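Local atomic coordinates of putative protease (PDB entry 3KD4), a protein that is of unknown function but is probably exported and may act as a protease. Residues A[54-60]-A[115-121]; A[230-235]-A[296-301]. Where two conformers were deposited one is given. Residues are numbered along the deposited sequence.

Contact 1: A[54-60]-A[115-121]; sequences FQTLKIH and DYSIITK
In an antiparallel pair the main chains supply the regular bonding and side chains add to it at the ends, as residues 54-60 and 115-121 illustrate. Both segments are largely extended; their strand axes approach to 4.5 Å at 160°. The register sets Gln-55 against Thr-120, Leu-57 against Ile-118 and Ile-59 against Tyr-116 as non-hydrogen-bonded pairs, with Thr-56/Ile-119 and Lys-58/Ser-117 as hydrogen-bonded ones.

Main-chain bonds run from Lys-121 N to Phe-54 O, Thr-56 N to Ile-119 O, Ile-119 N to Thr-56 O and Ser-117 N to Lys-58 O (each 2.9 Å), and from Lys-58 N to Ser-117 O (2.8 Å). His-60 N reaches Asp-115 O (2.7 Å); the helical phi/psi of -81°/-41° at His-60, with Ser-61 also bonded to Asp-115, is consistent with a classic beta bulge, beyond which strand 55-65 continues.

Among side chains, Gln-55 NE2 donates to Thr-120 OG1 (2.9 Å), while Gln-55 OE1 binds Asn-51; the m rotamer of His-60 brings NE2 to Ser-117 OG (2.7 Å), which also bonds Glu-24.

Apolar contacts gather on the Leu-57 face: Leu-57 CD1 meets Tyr-116 CD2 (3.6 Å) and Ile-59 CD1 meets Tyr-116 CB (4.0 Å).

In the mixed sheet of the DUF3857 region, 111-120 lies between 55-65 and 23-33, whose Arg-26 salt-bridges Asp-115; 71-73 flanks 55-65 beyond, and strand 45-50 packs against Leu-57 and Tyr-116.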
loop_
_atom_site.group_PDB
_atom_site.type_symbol
_atom_site.label_atom_id
_atom_site.label_comp_id
_atom_site.label_asym_id
_atom_site.label_seq_id
_atom_site.Cartn_x
_atom_site.Cartn_y
_atom_site.Cartn_z
ATOM N N PHE A 54 -17.329 3.052 -20.176
ATOM C CA PHE A 54 -17.806 4.400 -19.867
ATOM C C PHE A 54 -16.827 5.499 -20.198
ATOM O O PHE A 54 -17.163 6.698 -20.049
ATOM C CB PHE A 54 -18.120 4.495 -18.375
ATOM C CG PHE A 54 -19.241 3.573 -17.931
ATOM C CD1 PHE A 54 -18.989 2.253 -17.610
ATOM C CD2 PHE A 54 -20.545 4.039 -17.849
ATOM C CE1 PHE A 54 -20.043 1.399 -17.228
ATOM C CE2 PHE A 54 -21.589 3.180 -17.450
ATOM C CZ PHE A 54 -21.330 1.883 -17.144
ATOM N N GLN A 55 -15.617 5.140 -20.635
ATOM C CA GLN A 55 -14.603 6.158 -20.862
ATOM C C GLN A 55 -14.037 6.106 -22.256
ATOM O O GLN A 55 -13.895 5.030 -22.848
ATOM C CB GLN A 55 -13.461 6.034 -19.851
ATOM C CG GLN A 55 -13.945 6.066 -18.408
ATOM C CD GLN A 55 -12.832 5.996 -17.393
ATOM O OE1 GLN A 55 -12.008 5.088 -17.422
ATOM N NE2 GLN A 55 -12.807 6.958 -16.484
ATOM N N THR A 56 -13.654 7.264 -22.764
ATOM C CA THR A 56 -12.855 7.265 -23.985
ATOM C C THR A 56 -11.577 8.061 -23.781
ATOM O O THR A 56 -11.519 9.047 -23.024
ATOM C CB THR A 56 -13.594 7.814 -25.184
ATOM O OG1 THR A 56 -13.966 9.166 -24.912
ATOM C CG2 THR A 56 -14.809 6.950 -25.505
ATOM N N LEU A 57 -10.533 7.569 -24.425
ATOM C CA LEU A 57 -9.207 8.163 -24.378
ATOM C C LEU A 57 -9.009 9.006 -25.603
ATOM O O LEU A 57 -9.209 8.541 -26.706
ATOM C CB LEU A 57 -8.128 7.086 -24.347
ATOM C CG LEU A 57 -6.651 7.530 -24.377
ATOM C CD1 LEU A 57 -6.294 8.414 -23.204
ATOM C CD2 LEU A 57 -5.753 6.237 -24.402
ATOM N N LYS A 58 -8.632 10.253 -25.420
ATOM C CA LYS A 58 -8.342 11.116 -26.542
ATOM C C LYS A 58 -6.928 11.644 -26.416
ATOM O O LYS A 58 -6.586 12.323 -25.437
ATOM C CB LYS A 58 -9.335 12.254 -26.509
ATOM C CG LYS A 58 -9.051 13.404 -27.394
ATOM C CD LYS A 58 -8.996 13.015 -28.850
ATOM C CE LYS A 58 -9.032 14.276 -29.724
ATOM N NZ LYS A 58 -10.037 15.255 -29.149
ATOM N N ILE A 59 -6.099 11.380 -27.409
ATOM C CA ILE A 59 -4.714 11.845 -27.354
ATOM C C ILE A 59 -4.687 13.177 -28.051
ATOM O O ILE A 59 -4.986 13.245 -29.221
ATOM C CB ILE A 59 -3.774 10.865 -28.051
ATOM C CG1 ILE A 59 -3.892 9.443 -27.442
ATOM C CG2 ILE A 59 -2.322 11.375 -28.014
ATOM C CD1 ILE A 59 -3.319 9.301 -26.100
ATOM N N HIS A 60 -4.349 14.246 -27.359
ATOM C CA HIS A 60 -4.320 15.546 -27.976
ATOM C C HIS A 60 -3.036 15.755 -28.741
ATOM O O HIS A 60 -3.046 16.359 -29.801
ATOM C CB HIS A 60 -4.475 16.644 -26.914
ATOM C CG HIS A 60 -5.787 16.581 -26.191
ATOM N ND1 HIS A 60 -6.996 16.806 -26.829
ATOM C CD2 HIS A 60 -6.083 16.301 -24.899
ATOM C CE1 HIS A 60 -7.980 16.663 -25.949
ATOM N NE2 HIS A 60 -7.452 16.331 -24.779
ATOM N N ASP A 115 -0.091 14.875 -24.062
ATOM C CA ASP A 115 -1.276 15.603 -23.618
ATOM C C ASP A 115 -2.468 14.756 -24.019
ATOM O O ASP A 115 -2.647 14.462 -25.214
ATOM C CB ASP A 115 -1.294 16.961 -24.306
ATOM C CG ASP A 115 -2.467 17.848 -23.856
ATOM O OD1 ASP A 115 -3.323 17.385 -23.078
ATOM O OD2 ASP A 115 -2.551 19.000 -24.334
ATOM N N TYR A 116 -3.217 14.264 -23.032
ATOM C CA TYR A 116 -4.384 13.430 -23.305
ATOM C C TYR A 116 -5.518 13.714 -22.351
ATOM O O TYR A 116 -5.299 14.250 -21.240
ATOM C CB TYR A 116 -4.041 11.934 -23.243
ATOM C CG TYR A 116 -3.745 11.414 -21.867
ATOM C CD1 TYR A 116 -2.458 11.427 -21.362
ATOM C CD2 TYR A 116 -4.765 10.912 -21.058
ATOM C CE1 TYR A 116 -2.175 10.951 -20.073
ATOM C CE2 TYR A 116 -4.498 10.429 -19.781
ATOM C CZ TYR A 116 -3.208 10.462 -19.291
ATOM O OH TYR A 116 -2.978 9.972 -18.024
ATOM N N SER A 117 -6.713 13.295 -22.757
ATOM C CA SER A 117 -7.880 13.313 -21.890
ATOM C C SER A 117 -8.517 11.952 -21.795
ATOM O O SER A 117 -8.544 11.177 -22.772
ATOM C CB SER A 117 -8.957 14.264 -22.392
ATOM O OG SER A 117 -8.523 15.613 -22.402
ATOM N N ILE A 118 -9.102 11.705 -20.637
ATOM C CA ILE A 118 -10.026 10.611 -20.425
ATOM C C ILE A 118 -11.399 11.265 -20.187
ATOM O O ILE A 118 -11.561 12.073 -19.269
ATOM C CB ILE A 118 -9.615 9.767 -19.224
ATOM C CG1 ILE A 118 -8.244 9.120 -19.512
ATOM C CG2 ILE A 118 -10.724 8.726 -18.920
ATOM C CD1 ILE A 118 -7.619 8.394 -18.293
ATOM N N ILE A 119 -12.363 10.931 -21.040
ATOM C CA ILE A 119 -13.699 11.487 -20.981
ATOM C C ILE A 119 -14.636 10.402 -20.473
ATOM O O ILE A 119 -14.719 9.327 -21.059
ATOM C CB ILE A 119 -14.129 11.999 -22.339
ATOM C CG1 ILE A 119 -13.162 13.115 -22.779
ATOM C CG2 ILE A 119 -15.617 12.515 -22.299
ATOM C CD1 ILE A 119 -12.898 13.108 -24.206
ATOM N N THR A 120 -15.330 10.698 -19.388
ATOM C CA THR A 120 -16.218 9.719 -18.724
ATOM C C THR A 120 -17.657 10.148 -18.932
ATOM O O THR A 120 -18.036 11.284 -18.622
ATOM C CB THR A 120 -15.913 9.640 -17.252
ATOM O OG1 THR A 120 -14.529 9.276 -17.078
ATOM C CG2 THR A 120 -16.794 8.635 -16.557
ATOM N N LYS A 121 -18.453 9.242 -19.461
ATOM C CA LYS A 121 -19.864 9.512 -19.702
ATOM C C LYS A 121 -20.684 9.548 -18.405
ATOM O O LYS A 121 -20.230 9.069 -17.378
ATOM C CB LYS A 121 -20.409 8.519 -20.731
ATOM C CG LYS A 121 -20.679 7.123 -20.228
ATOM C CD LYS A 121 -21.106 6.277 -21.471
ATOM C CE LYS A 121 -21.882 5.032 -21.122
ATOM N NZ LYS A 121 -22.148 4.261 -22.396
#

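Contact 2: A[230-235]-A[296-301]; sequences SKTFAQ and VMLNAA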
loop_
_atom_site.group_PDB
_atom_site.type_symbol
_atom_site.label_atom_id
_atom_site.label_comp_id
_atom_site.label_asym_id
_atom_site.label_seq_id
_atom_site.Cartn_x
_atom_site.Cartn_y
_atom_site.Cartn_z
ATOM N N SER A 230 -25.673 -15.956 -0.701
ATOM C CA SER A 230 -24.553 -15.731 0.184
ATOM C C SER A 230 -25.023 -15.778 1.643
ATOM O O SER A 230 -24.382 -16.392 2.495
ATOM C CB SER A 230 -23.867 -14.414 -0.165
ATOM O OG SER A 230 -23.317 -14.436 -1.501
ATOM N N LYS A 231 -26.158 -15.142 1.926
ATOM C CA LYS A 231 -26.722 -15.175 3.262
ATOM C C LYS A 231 -27.164 -16.591 3.656
ATOM O O LYS A 231 -26.921 -17.029 4.757
ATOM C CB LYS A 231 -27.908 -14.232 3.369
ATOM C CG LYS A 231 -27.525 -12.738 3.265
ATOM C CD LYS A 231 -28.753 -11.886 2.987
ATOM C CE LYS A 231 -28.397 -10.410 2.918
ATOM N NZ LYS A 231 -29.578 -9.573 2.529
ATOM N N THR A 232 -27.845 -17.280 2.756
ATOM C CA THR A 232 -28.374 -18.616 3.052
ATOM C C THR A 232 -27.211 -19.541 3.261
ATOM O O THR A 232 -27.188 -20.274 4.246
ATOM C CB THR A 232 -29.322 -19.125 1.958
ATOM O OG1 THR A 232 -30.417 -18.210 1.830
ATOM C CG2 THR A 232 -29.867 -20.542 2.300
ATOM N N PHE A 233 -26.222 -19.469 2.374
ATOM C CA PHE A 233 -25.002 -20.297 2.495
ATOM C C PHE A 233 -24.273 -20.069 3.820
ATOM O O PHE A 233 -23.799 -21.029 4.441
ATOM C CB PHE A 233 -24.076 -20.006 1.323
ATOM C CG PHE A 233 -22.934 -20.979 1.129
ATOM C CD1 PHE A 233 -22.963 -22.295 1.596
ATOM C CD2 PHE A 233 -21.835 -20.575 0.406
ATOM C CE1 PHE A 233 -21.891 -23.150 1.353
ATOM C CE2 PHE A 233 -20.762 -21.432 0.167
ATOM C CZ PHE A 233 -20.801 -22.733 0.632
ATOM N N ALA A 234 -24.182 -18.806 4.240
ATOM C CA ALA A 234 -23.519 -18.429 5.504
ATOM C C ALA A 234 -24.206 -19.118 6.677
ATOM O O ALA A 234 -23.547 -19.675 7.554
ATOM C CB ALA A 234 -23.536 -16.871 5.696
ATOM N N GLN A 235 -25.534 -19.100 6.651
ATOM C CA GLN A 235 -26.328 -19.764 7.676
ATOM C C GLN A 235 -26.160 -21.290 7.664
ATOM O O GLN A 235 -25.887 -21.882 8.701
ATOM C CB GLN A 235 -27.804 -19.384 7.539
ATOM C CG GLN A 235 -28.012 -17.889 7.749
ATOM C CD GLN A 235 -29.415 -17.449 7.429
ATOM O OE1 GLN A 235 -30.181 -18.164 6.767
ATOM N NE2 GLN A 235 -29.769 -16.261 7.893
ATOM N N VAL A 296 -21.599 -9.504 4.398
ATOM C CA VAL A 296 -22.944 -10.066 4.191
ATOM C C VAL A 296 -23.062 -11.440 4.866
ATOM O O VAL A 296 -24.036 -11.733 5.549
ATOM C CB VAL A 296 -23.262 -10.209 2.700
ATOM C CG1 VAL A 296 -24.475 -11.127 2.472
ATOM C CG2 VAL A 296 -23.469 -8.804 2.063
HETATM N N MSE A 297 -22.037 -12.259 4.711
HETATM C CA MSE A 297 -22.091 -13.623 5.239
HETATM C C MSE A 297 -21.977 -13.610 6.760
HETATM O O MSE A 297 -22.745 -14.298 7.451
HETATM C CB MSE A 297 -21.004 -14.471 4.595
HETATM C CG MSE A 297 -21.271 -14.723 3.150
HETATM SE SE MSE A 297 -20.011 -15.981 2.294
HETATM C CE MSE A 297 -20.853 -17.613 2.990
ATOM N N LEU A 298 -21.031 -12.840 7.301
ATOM C CA LEU A 298 -20.944 -12.707 8.772
ATOM C C LEU A 298 -22.266 -12.249 9.388
ATOM O O LEU A 298 -22.773 -12.880 10.315
ATOM C CB LEU A 298 -19.828 -11.762 9.196
ATOM C CG LEU A 298 -18.413 -12.252 8.884
ATOM C CD1 LEU A 298 -17.407 -11.100 9.099
ATOM C CD2 LEU A 298 -18.061 -13.471 9.730
ATOM N N ASN A 299 -22.848 -11.173 8.856
ATOM C CA ASN A 299 -24.138 -10.704 9.372
ATOM C C ASN A 299 -25.230 -11.757 9.265
ATOM O O ASN A 299 -26.014 -11.917 10.201
ATOM C CB ASN A 299 -24.570 -9.414 8.706
ATOM C CG ASN A 299 -23.846 -8.207 9.287
ATOM O OD1 ASN A 299 -24.050 -7.862 10.437
ATOM N ND2 ASN A 299 -22.982 -7.587 8.496
ATOM N N ALA A 300 -25.265 -12.482 8.150
ATOM C CA ALA A 300 -26.302 -13.492 7.949
ATOM C C ALA A 300 -26.130 -14.599 8.967
ATOM O O ALA A 300 -27.111 -15.230 9.359
ATOM C CB ALA A 300 -26.275 -14.036 6.504
ATOM N N ALA A 301 -24.887 -14.827 9.397
ATOM C CA ALA A 301 -24.558 -15.831 10.389
ATOM C C ALA A 301 -24.747 -15.402 11.844
ATOM O O ALA A 301 -24.447 -16.185 12.738
ATOM C CB ALA A 301 -23.124 -16.323 10.182
#
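Small residues let helices approach closely, and helix 287-300 demonstrates this against helix 228-238: the axes of the two short helical segments cross at -53°, only 7.9 Å apart. Val-296 opens the interface, its CG1 lying 3.5 Å from Lys-231 CG, so that the aliphatic part of the lysine serves as packing surface while its NZ bonds Gln-226 O. At Met-297, a selenomethionine, O lies 3.2 Å and CB 3.7 Å from Ala-234 CB, CG is 3.6 Å from Ser-230 O, and CE reaches Phe-233 CD2 (4.1 Å); Ile-251 and Ile-255 of helix 244-258 touch its side chain. One turn on, Ala-300 CB sits 3.5 Å from Lys-231 CB and 4.0 Å from Ala-234 CB, and Ala-300 O accepts a hydrogen bond from Gln-235 NE2 (3.2 Å). Ala-301, just past the helix, brings CB to 4.3 Å from Ala-234 O. The chemistry implies close packing of small and aliphatic groups against one another and against backbone carbonyls, with one direct hydrogen bond, from exposed Gln-235.

The two contacts apply different principles in separate parts of the chain, their centres 41 Å apart and their nearest atoms about 22 Å, with no shared element. Contact 1 joins neighbouring strands of a mixed sheet, so main-chain hydrogen bonds dominate and side chains supplement them; contact 2 joins helices whose backbone bonds are mostly internal, the carbonyls at the end of 287-300 excepted, so packing does most of the work. Contact 2 buries 403 Å² against 701 Å² for contact 1, over slightly shorter segments. Neither is fully interior. In contact 1 burial includes polar Gln-55, Ser-117 and Thr-120, whereas contact 2 buries Ala-234, Met-297 and Ala-301 together with one polar residue, Ser-230, bonded to Asp-277.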